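Local atomic coordinates of uncharacterized protein conserved in bacteria (Streptococcus suis, PDB entry 4FZ4), a protein that is a surface antigen fragment that probably binds glycosaminoglycans and helps the bacterium attach to host cells. Residues Gly71-Asp75 against Glu122-Leu126; Tyr85-Val89 against Ala134-Met138; Ala108-Gln112 against Tyr129-Ala134. All blocks are in the same frame, centred on the assembly; numbering follows the deposited sequence.

Overall arrangement
The three contacts join helix 123-152 to helices 66-95 and 100-110 of an all-helical chain. Contacts 1 and 2 join the same two helices, 66-95 and 123-152, at places with centres about 19 Å apart. Contact 2 is buried and mostly apolar, with a tyrosine and a methionine at its middle. Contact 1, at the start of helix 123-152, is partly buried and polar, with a carboxylate, a backbone NH and a water. Contact 3 is also partly buried. It packs the end of helix 100-110 on helix 123-152 through two hydrogen bonds and a leucine. It shares Ala134 with contact 2, and their centres are about 7 Å apart.

Contact 1. Residues Gly71-Asp75 against Glu122-Leu126; sequences GDLND and EGATL
Asp75, Leu126 and Glu122 carry most of this contact, which buries 188 Å² in all. Residues 71-75 are regular helix within helix 66-95, with Asp75 N bonded to Gly71 O at 3.0 Å. Glu122 is extended (phi/psi -153/169°), Gly123 has a positive phi (51/-135°), and Ala124 to Leu126 are helical. Leu126 N donates to Glu122 O at 3.1 Å. The closest CA pair is Asp75 and Glu122, at 6.2 Å.

Asp75 points toward the other segment in an m rotamer (chi1 -62°). Asp75 OD1 accepts a hydrogen bond from Gly123 N at 3.1 Å, with an N-H...O angle of 136°. Water 1 donates to Asp75 OD1 at 2.5 Å and to Gly123 O at 3.0 Å, so it bridges the same two residues. Leu126 (chi1 t, chi2 p) packs on the methylene of Asp75, with Leu126 CD2 3.3 Å from Asp75 CB. It also touches Ile118.

Glu122 is exposed. Glu122 CG lies 2.9 Å from Asp75 OD2. Glu122 OE2 is 3.2 Å from Asp75 OD2 and 3.9 Å from Asp72 OD1. These are like charges, so the carboxylate cluster gives no salt bridge. Asp72 OD2 has a weak hydrogen bond from Asn52. The arrangement is a tertiary carboxylate-to-backbone bond at the N-terminal end of a helix, joining two helices of an all-helical fold.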
loop_
_atom_site.group_PDB
_atom_site.type_symbol
_atom_site.label_atom_id
_atom_site.label_comp_id
_atom_site.label_asym_id
_atom_site.label_seq_id
_atom_site.Cartn_x
_atom_site.Cartn_y
_atom_site.Cartn_z
ATOM N N GLY A 71 0.150 7.049 -14.691
ATOM C CA GLY A 71 -0.035 5.659 -14.322
ATOM C C GLY A 71 0.762 5.311 -13.080
ATOM O O GLY A 71 0.291 4.557 -12.227
ATOM N N ASP A 72 1.972 5.861 -12.981
ATOM C CA ASP A 72 2.852 5.616 -11.837
ATOM C C ASP A 72 2.223 6.132 -10.547
ATOM O O ASP A 72 2.364 5.527 -9.475
ATOM C CB ASP A 72 4.211 6.298 -12.054
ATOM C CG ASP A 72 5.155 5.466 -12.908
ATOM O OD1 ASP A 72 4.684 4.853 -13.891
ATOM O OD2 ASP A 72 6.370 5.432 -12.605
ATOM N N LEU A 73 1.539 7.264 -10.650
ATOM C CA LEU A 73 0.881 7.830 -9.485
ATOM C C LEU A 73 -0.198 6.861 -9.028
ATOM O O LEU A 73 -0.334 6.589 -7.831
ATOM C CB LEU A 73 0.278 9.195 -9.814
ATOM C CG LEU A 73 1.298 10.291 -10.157
ATOM C CD1 LEU A 73 0.611 11.657 -10.071
ATOM C CD2 LEU A 73 2.472 10.246 -9.196
ATOM N N ASN A 74 -0.955 6.329 -9.984
ATOM C CA ASN A 74 -2.003 5.361 -9.673
ATOM C C ASN A 74 -1.445 4.116 -8.988
ATOM O O ASN A 74 -2.014 3.635 -8.012
ATOM C CB ASN A 74 -2.743 4.941 -10.938
ATOM C CG ASN A 74 -3.561 6.063 -11.529
ATOM O OD1 ASN A 74 -4.298 6.754 -10.820
ATOM N ND2 ASN A 74 -3.448 6.245 -12.838
ATOM N N ASP A 75 -0.332 3.590 -9.485
ATOM C CA ASP A 75 0.242 2.394 -8.869
ATOM C C ASP A 75 0.704 2.722 -7.452
ATOM O O ASP A 75 0.547 1.915 -6.539
ATOM C CB ASP A 75 1.418 1.851 -9.696
ATOM C CG ASP A 75 1.007 1.417 -11.110
ATOM O OD1 ASP A 75 -0.206 1.226 -11.371
ATOM O OD2 ASP A 75 1.908 1.252 -11.964
ATOM N N GLU A 122 1.812 -3.843 -12.055
ATOM C CA GLU A 122 1.472 -2.490 -12.433
ATOM C C GLU A 122 0.060 -2.461 -13.021
ATOM O O GLU A 122 -0.536 -3.506 -13.280
ATOM C CB GLU A 122 2.518 -2.016 -13.452
ATOM C CG GLU A 122 2.260 -0.691 -14.130
ATOM C CD GLU A 122 3.549 -0.038 -14.611
ATOM O OE1 GLU A 122 4.486 -0.772 -14.990
ATOM O OE2 GLU A 122 3.621 1.211 -14.614
ATOM N N GLY A 123 -0.482 -1.262 -13.202
ATOM C CA GLY A 123 -1.808 -1.124 -13.784
ATOM C C GLY A 123 -2.942 -1.947 -13.192
ATOM O O GLY A 123 -3.090 -2.031 -11.975
ATOM N N ALA A 124 -3.749 -2.550 -14.063
ATOM C CA ALA A 124 -4.892 -3.358 -13.640
ATOM C C ALA A 124 -4.483 -4.574 -12.816
ATOM O O ALA A 124 -5.192 -4.971 -11.897
ATOM C CB ALA A 124 -5.713 -3.803 -14.869
ATOM N N THR A 125 -3.350 -5.177 -13.155
ATOM C CA THR A 125 -2.884 -6.338 -12.421
ATOM C C THR A 125 -2.660 -5.919 -10.986
ATOM O O THR A 125 -3.049 -6.613 -10.047
ATOM C CB THR A 125 -1.547 -6.847 -12.962
ATOM O OG1 THR A 125 -1.666 -7.118 -14.363
ATOM C CG2 THR A 125 -1.133 -8.106 -12.227
ATOM N N LEU A 126 -2.032 -4.760 -10.821
ATOM C CA LEU A 126 -1.733 -4.252 -9.488
ATOM C C LEU A 126 -2.984 -3.931 -8.686
ATOM O O LEU A 126 -3.126 -4.393 -7.554
ATOM C CB LEU A 126 -0.833 -3.015 -9.590
ATOM C CG LEU A 126 -0.584 -2.223 -8.307
ATOM C CD1 LEU A 126 -0.110 -3.139 -7.193
ATOM C CD2 LEU A 126 0.430 -1.145 -8.607
HETATM O O HOH W 1 -2.509 0.606 -10.683
#

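Contact 2. Residues Tyr85-Val89 against Ala134-Met138; sequences YIRQV and ASEAM
This contact is a buried helix-helix packing site with a Met-aromatic pair at its centre. It joins the C-terminal half of helix 66-95 to helix 123-152. Both segments are regular helix: Val89 N bonds to Tyr85 O and Met138 N to Ala134 O, each at 3.0 Å. The two short axes run nearly parallel, with a signed crossing angle of 22°. Their closest approach is 11.4 Å, and large side chains fill the gap. The closest CA pair is Tyr85 and Met138, at 6.9 Å. The buried surface is 277 Å².

Tyr85 (chi1 -70°, chi2 -14°) points toward helix 123-152. Met138 (chi1 t, chi2 p, chi3 t) points back. Met138 CG lies over one face of the Tyr85 ring, 4.0 Å from its centroid and 20° off the normal, a CH-pi contact. Met138 SD is oblique to the Tyr85 ring, 4.5 Å from the centroid and 35° off the normal. Met138 CE then reaches Gln88 CB at 3.6 Å and Val89 CG2 at 3.7 Å. Tyr85 CD2 packs on Ala134 CB at 4.1 Å.

At the ring edge, Tyr85 OH donates to Ser135 OG at 2.8 Å. Ser135 OG (chi1 m) is also hydrogen-bonded to Val130 O within its own helix. The polar end of Gln88 turns to Asn84 and, weakly, to Lys142. Val89 also touches Tyr106 of helix 100-110. The chemistry thus combines an apolar core with one satisfied phenol: the Met138 CG methylene covers one face of the Tyr85 ring, the sulfur lies oblique to it, and the Tyr85 hydroxyl has a serine partner.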
loop_
_atom_site.group_PDB
_atom_site.type_symbol
_atom_site.label_atom_id
_atom_site.label_comp_id
_atom_site.label_asym_id
_atom_site.label_seq_id
_atom_site.Cartn_x
_atom_site.Cartn_y
_atom_site.Cartn_z
ATOM N N TYR A 85 -1.620 -2.001 4.871
ATOM C CA TYR A 85 -2.111 -3.301 5.310
ATOM C C TYR A 85 -1.049 -4.040 6.111
ATOM O O TYR A 85 -1.328 -4.572 7.185
ATOM C CB TYR A 85 -2.491 -4.168 4.109
ATOM C CG TYR A 85 -3.725 -3.708 3.374
ATOM C CD1 TYR A 85 -4.592 -2.771 3.950
ATOM C CD2 TYR A 85 -4.067 -4.256 2.132
ATOM C CE1 TYR A 85 -5.761 -2.396 3.323
ATOM C CE2 TYR A 85 -5.251 -3.886 1.494
ATOM C CZ TYR A 85 -6.093 -2.956 2.102
ATOM O OH TYR A 85 -7.296 -2.618 1.519
ATOM N N ILE A 86 0.172 -4.073 5.593
ATOM C CA ILE A 86 1.229 -4.785 6.289
ATOM C C ILE A 86 1.585 -4.155 7.640
ATOM O O ILE A 86 1.835 -4.877 8.613
ATOM C CB ILE A 86 2.478 -4.942 5.391
ATOM C CG1 ILE A 86 2.112 -5.820 4.186
ATOM C CG2 ILE A 86 3.608 -5.642 6.161
ATOM C CD1 ILE A 86 3.253 -6.034 3.210
ATOM N N ARG A 87 1.598 -2.824 7.716
ATOM C CA ARG A 87 1.881 -2.177 8.988
ATOM C C ARG A 87 0.821 -2.584 9.996
ATOM O O ARG A 87 1.128 -2.776 11.168
ATOM C CB ARG A 87 1.890 -0.650 8.862
ATOM C CG ARG A 87 3.221 -0.086 8.375
ATOM C CD ARG A 87 3.267 1.430 8.467
ATOM N NE ARG A 87 4.216 1.975 7.502
ATOM C CZ ARG A 87 4.534 3.261 7.397
ATOM N NH1 ARG A 87 3.981 4.155 8.209
ATOM N NH2 ARG A 87 5.390 3.655 6.464
ATOM N N GLN A 88 -0.425 -2.723 9.540
ATOM C CA GLN A 88 -1.522 -3.108 10.435
ATOM C C GLN A 88 -1.393 -4.542 10.942
ATOM O O GLN A 88 -1.534 -4.796 12.130
ATOM C CB GLN A 88 -2.876 -2.928 9.737
ATOM C CG GLN A 88 -3.291 -1.457 9.520
ATOM C CD GLN A 88 -4.592 -1.345 8.723
ATOM O OE1 GLN A 88 -5.642 -1.816 9.157
ATOM N NE2 GLN A 88 -4.518 -0.733 7.547
ATOM N N VAL A 89 -1.116 -5.479 10.042
ATOM C CA VAL A 89 -0.964 -6.877 10.433
ATOM C C VAL A 89 0.226 -7.033 11.379
ATOM O O VAL A 89 0.151 -7.762 12.364
ATOM C CB VAL A 89 -0.743 -7.769 9.213
ATOM C CG1 VAL A 89 -0.597 -9.216 9.650
ATOM C CG2 VAL A 89 -1.902 -7.608 8.250
ATOM N N ALA A 134 -5.662 -8.945 -1.586
ATOM C CA ALA A 134 -5.161 -8.278 -0.391
ATOM C C ALA A 134 -6.260 -7.701 0.524
ATOM O O ALA A 134 -6.236 -7.930 1.738
ATOM C CB ALA A 134 -4.183 -7.182 -0.786
ATOM N N SER A 135 -7.216 -6.967 -0.042
ATOM C CA SER A 135 -8.272 -6.374 0.776
ATOM C C SER A 135 -9.158 -7.419 1.421
ATOM O O SER A 135 -9.604 -7.246 2.560
ATOM C CB SER A 135 -9.124 -5.408 -0.050
ATOM O OG SER A 135 -8.339 -4.303 -0.458
ATOM N N GLU A 136 -9.411 -8.502 0.692
ATOM C CA GLU A 136 -10.228 -9.590 1.208
ATOM C C GLU A 136 -9.577 -10.154 2.467
ATOM O O GLU A 136 -10.205 -10.240 3.515
ATOM C CB GLU A 136 -10.342 -10.716 0.174
ATOM C CG GLU A 136 -10.841 -10.292 -1.199
ATOM C CD GLU A 136 -12.344 -10.213 -1.284
ATOM O OE1 GLU A 136 -12.971 -9.810 -0.284
ATOM O OE2 GLU A 136 -12.894 -10.541 -2.359
ATOM N N ALA A 137 -8.307 -10.533 2.351
ATOM C CA ALA A 137 -7.574 -11.117 3.469
ATOM C C ALA A 137 -7.483 -10.155 4.647
ATOM O O ALA A 137 -7.494 -10.573 5.805
ATOM C CB ALA A 137 -6.183 -11.532 3.012
ATOM N N MET A 138 -7.395 -8.866 4.347
ATOM C CA MET A 138 -7.316 -7.856 5.385
ATOM C C MET A 138 -8.642 -7.854 6.152
ATOM O O MET A 138 -8.670 -7.742 7.381
ATOM C CB MET A 138 -7.075 -6.490 4.752
ATOM C CG MET A 138 -6.410 -5.502 5.674
ATOM S SD MET A 138 -4.834 -6.130 6.278
ATOM C CE MET A 138 -4.754 -5.286 7.814
#

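Contact 3. Residues Ala108-Gln112 against Tyr129-Ala134; sequences AHLKQ and YVDREA
Tyr129 lays its ring beside the end of helix 100-110, with its hydroxyl at the backbone of His109 and Leu110. Tyr129 OH donates to His109 O at 2.5 Å, near the ring plane, and lies 3.5 Å from Leu110 CA. Its t rotamer (chi1 161°) carries the ring there.

Residues 108-110 form a wider pi-type turn, and Lys111 and Gln112 leave the helix as an extended loop (psi 128° and 131°). Residues 129-134 also contain a pi-type turn, in which Ala134 N bonds to Tyr129 O at 2.8 Å. The closest CA pair is Leu110 and Ala134, at 5.8 Å. The contact buries 266 Å².

Glu133 has a fully extended side chain (all chi near 180°). His109 (chi1 m) meets it: His109 ND1 donates to Glu133 OE1 at 2.9 Å, with an angle of 171°. This is a His-carboxylate hydrogen bond. Glu133 also has a long, weak ion pair with Lys116. Leu110 (chi1 m, chi2 t) packs its CD2 on Ala134 CB at 3.6 Å. Gln112 NE2 bonds back to Leu110 O at 2.9 Å, and Gln112 OE1 accepts from Ile118 N.

The contact thus packs the C-terminal end of helix 100-110 on helix 123-152. Gln112 reaches on to Ile86 of helix 66-95 and Leu41 of helix 36-55, and there are no strands.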
loop_
_atom_site.group_PDB
_atom_site.type_symbol
_atom_site.label_atom_id
_atom_site.label_comp_id
_atom_site.label_asym_id
_atom_site.label_seq_id
_atom_site.Cartn_x
_atom_site.Cartn_y
_atom_site.Cartn_z
ATOM N N ALA A 108 -0.411 -16.233 3.280
ATOM C CA ALA A 108 -1.027 -16.614 2.021
ATOM C C ALA A 108 -1.390 -15.458 1.089
ATOM O O ALA A 108 -1.266 -15.588 -0.119
ATOM C CB ALA A 108 -2.279 -17.439 2.303
ATOM N N HIS A 109 -1.810 -14.323 1.642
ATOM C CA HIS A 109 -2.275 -13.230 0.799
ATOM C C HIS A 109 -1.618 -11.859 0.860
ATOM O O HIS A 109 -1.792 -11.068 -0.063
ATOM C CB HIS A 109 -3.772 -13.031 1.037
ATOM C CG HIS A 109 -4.586 -14.278 0.888
ATOM N ND1 HIS A 109 -4.721 -14.941 -0.313
ATOM C CD2 HIS A 109 -5.338 -14.963 1.784
ATOM C CE1 HIS A 109 -5.524 -15.980 -0.151
ATOM N NE2 HIS A 109 -5.912 -16.015 1.112
ATOM N N LEU A 110 -0.878 -11.556 1.920
ATOM C CA LEU A 110 -0.284 -10.230 2.019
ATOM C C LEU A 110 1.228 -10.185 2.072
ATOM O O LEU A 110 1.838 -9.295 1.480
ATOM C CB LEU A 110 -0.864 -9.495 3.237
ATOM C CG LEU A 110 -2.398 -9.398 3.256
ATOM C CD1 LEU A 110 -2.906 -9.264 4.683
ATOM C CD2 LEU A 110 -2.850 -8.242 2.388
ATOM N N LYS A 111 1.834 -11.132 2.777
ATOM C CA LYS A 111 3.289 -11.153 2.897
ATOM C C LYS A 111 3.960 -10.999 1.543
ATOM O O LYS A 111 3.648 -11.724 0.607
ATOM C CB LYS A 111 3.768 -12.447 3.561
ATOM C CG LYS A 111 5.272 -12.486 3.753
ATOM C CD LYS A 111 5.745 -13.733 4.484
ATOM C CE LYS A 111 7.265 -13.707 4.624
ATOM N NZ LYS A 111 7.798 -14.862 5.393
ATOM N N GLN A 112 4.882 -10.045 1.461
ATOM C CA GLN A 112 5.625 -9.760 0.238
ATOM C C GLN A 112 6.971 -10.486 0.269
ATOM O O GLN A 112 7.710 -10.394 1.254
ATOM C CB GLN A 112 5.870 -8.252 0.106
ATOM C CG GLN A 112 4.607 -7.404 0.105
ATOM C CD GLN A 112 3.819 -7.534 -1.177
ATOM O OE1 GLN A 112 4.313 -7.208 -2.258
ATOM N NE2 GLN A 112 2.583 -8.011 -1.068
ATOM N N TYR A 129 -5.004 -7.284 -7.509
ATOM C CA TYR A 129 -4.489 -7.964 -6.323
ATOM C C TYR A 129 -4.753 -7.177 -5.052
ATOM O O TYR A 129 -5.050 -7.756 -4.013
ATOM C CB TYR A 129 -2.979 -8.205 -6.432
ATOM C CG TYR A 129 -2.336 -8.470 -5.083
ATOM C CD1 TYR A 129 -2.447 -9.718 -4.460
ATOM C CD2 TYR A 129 -1.660 -7.453 -4.407
ATOM C CE1 TYR A 129 -1.901 -9.942 -3.187
ATOM C CE2 TYR A 129 -1.113 -7.660 -3.150
ATOM C CZ TYR A 129 -1.238 -8.908 -2.538
ATOM O OH TYR A 129 -0.718 -9.096 -1.271
ATOM N N VAL A 130 -4.628 -5.856 -5.131
ATOM C CA VAL A 130 -4.843 -5.027 -3.952
ATOM C C VAL A 130 -6.314 -4.871 -3.577
ATOM O O VAL A 130 -6.685 -5.052 -2.419
ATOM C CB VAL A 130 -4.245 -3.627 -4.143
ATOM C CG1 VAL A 130 -4.463 -2.793 -2.874
ATOM C CG2 VAL A 130 -2.763 -3.737 -4.477
ATOM N N ASP A 131 -7.157 -4.533 -4.546
ATOM C CA ASP A 131 -8.573 -4.348 -4.252
ATOM C C ASP A 131 -9.277 -5.662 -3.980
ATOM O O ASP A 131 -10.354 -5.684 -3.394
ATOM C CB ASP A 131 -9.286 -3.615 -5.393
ATOM C CG ASP A 131 -8.939 -2.130 -5.447
ATOM O OD1 ASP A 131 -8.536 -1.565 -4.409
ATOM O OD2 ASP A 131 -9.088 -1.517 -6.526
ATOM N N ARG A 132 -8.667 -6.761 -4.402
ATOM C CA ARG A 132 -9.275 -8.058 -4.191
ATOM C C ARG A 132 -8.542 -8.934 -3.201
ATOM O O ARG A 132 -8.793 -8.858 -2.006
ATOM C CB ARG A 132 -9.423 -8.789 -5.525
ATOM C CG ARG A 132 -10.539 -8.228 -6.374
ATOM C CD ARG A 132 -10.674 -8.979 -7.680
ATOM N NE ARG A 132 -11.911 -8.623 -8.368
ATOM C CZ ARG A 132 -13.126 -8.983 -7.964
ATOM N NH1 ARG A 132 -13.280 -9.720 -6.869
ATOM N NH2 ARG A 132 -14.189 -8.596 -8.654
ATOM N N GLU A 133 -7.628 -9.765 -3.685
ATOM C CA GLU A 133 -6.918 -10.663 -2.792
ATOM C C GLU A 133 -6.444 -10.011 -1.489
ATOM O O GLU A 133 -6.790 -10.468 -0.406
ATOM C CB GLU A 133 -5.735 -11.310 -3.507
ATOM C CG GLU A 133 -5.106 -12.414 -2.665
ATOM C CD GLU A 133 -3.916 -13.072 -3.317
ATOM O OE1 GLU A 133 -3.318 -13.952 -2.667
ATOM O OE2 GLU A 133 -3.576 -12.710 -4.463
ATOM N N ALA A 134 -5.662 -8.945 -1.586
ATOM C CA ALA A 134 -5.161 -8.278 -0.391
ATOM C C ALA A 134 -6.260 -7.701 0.524
ATOM O O ALA A 134 -6.236 -7.930 1.738
ATOM C CB ALA A 134 -4.183 -7.182 -0.786
#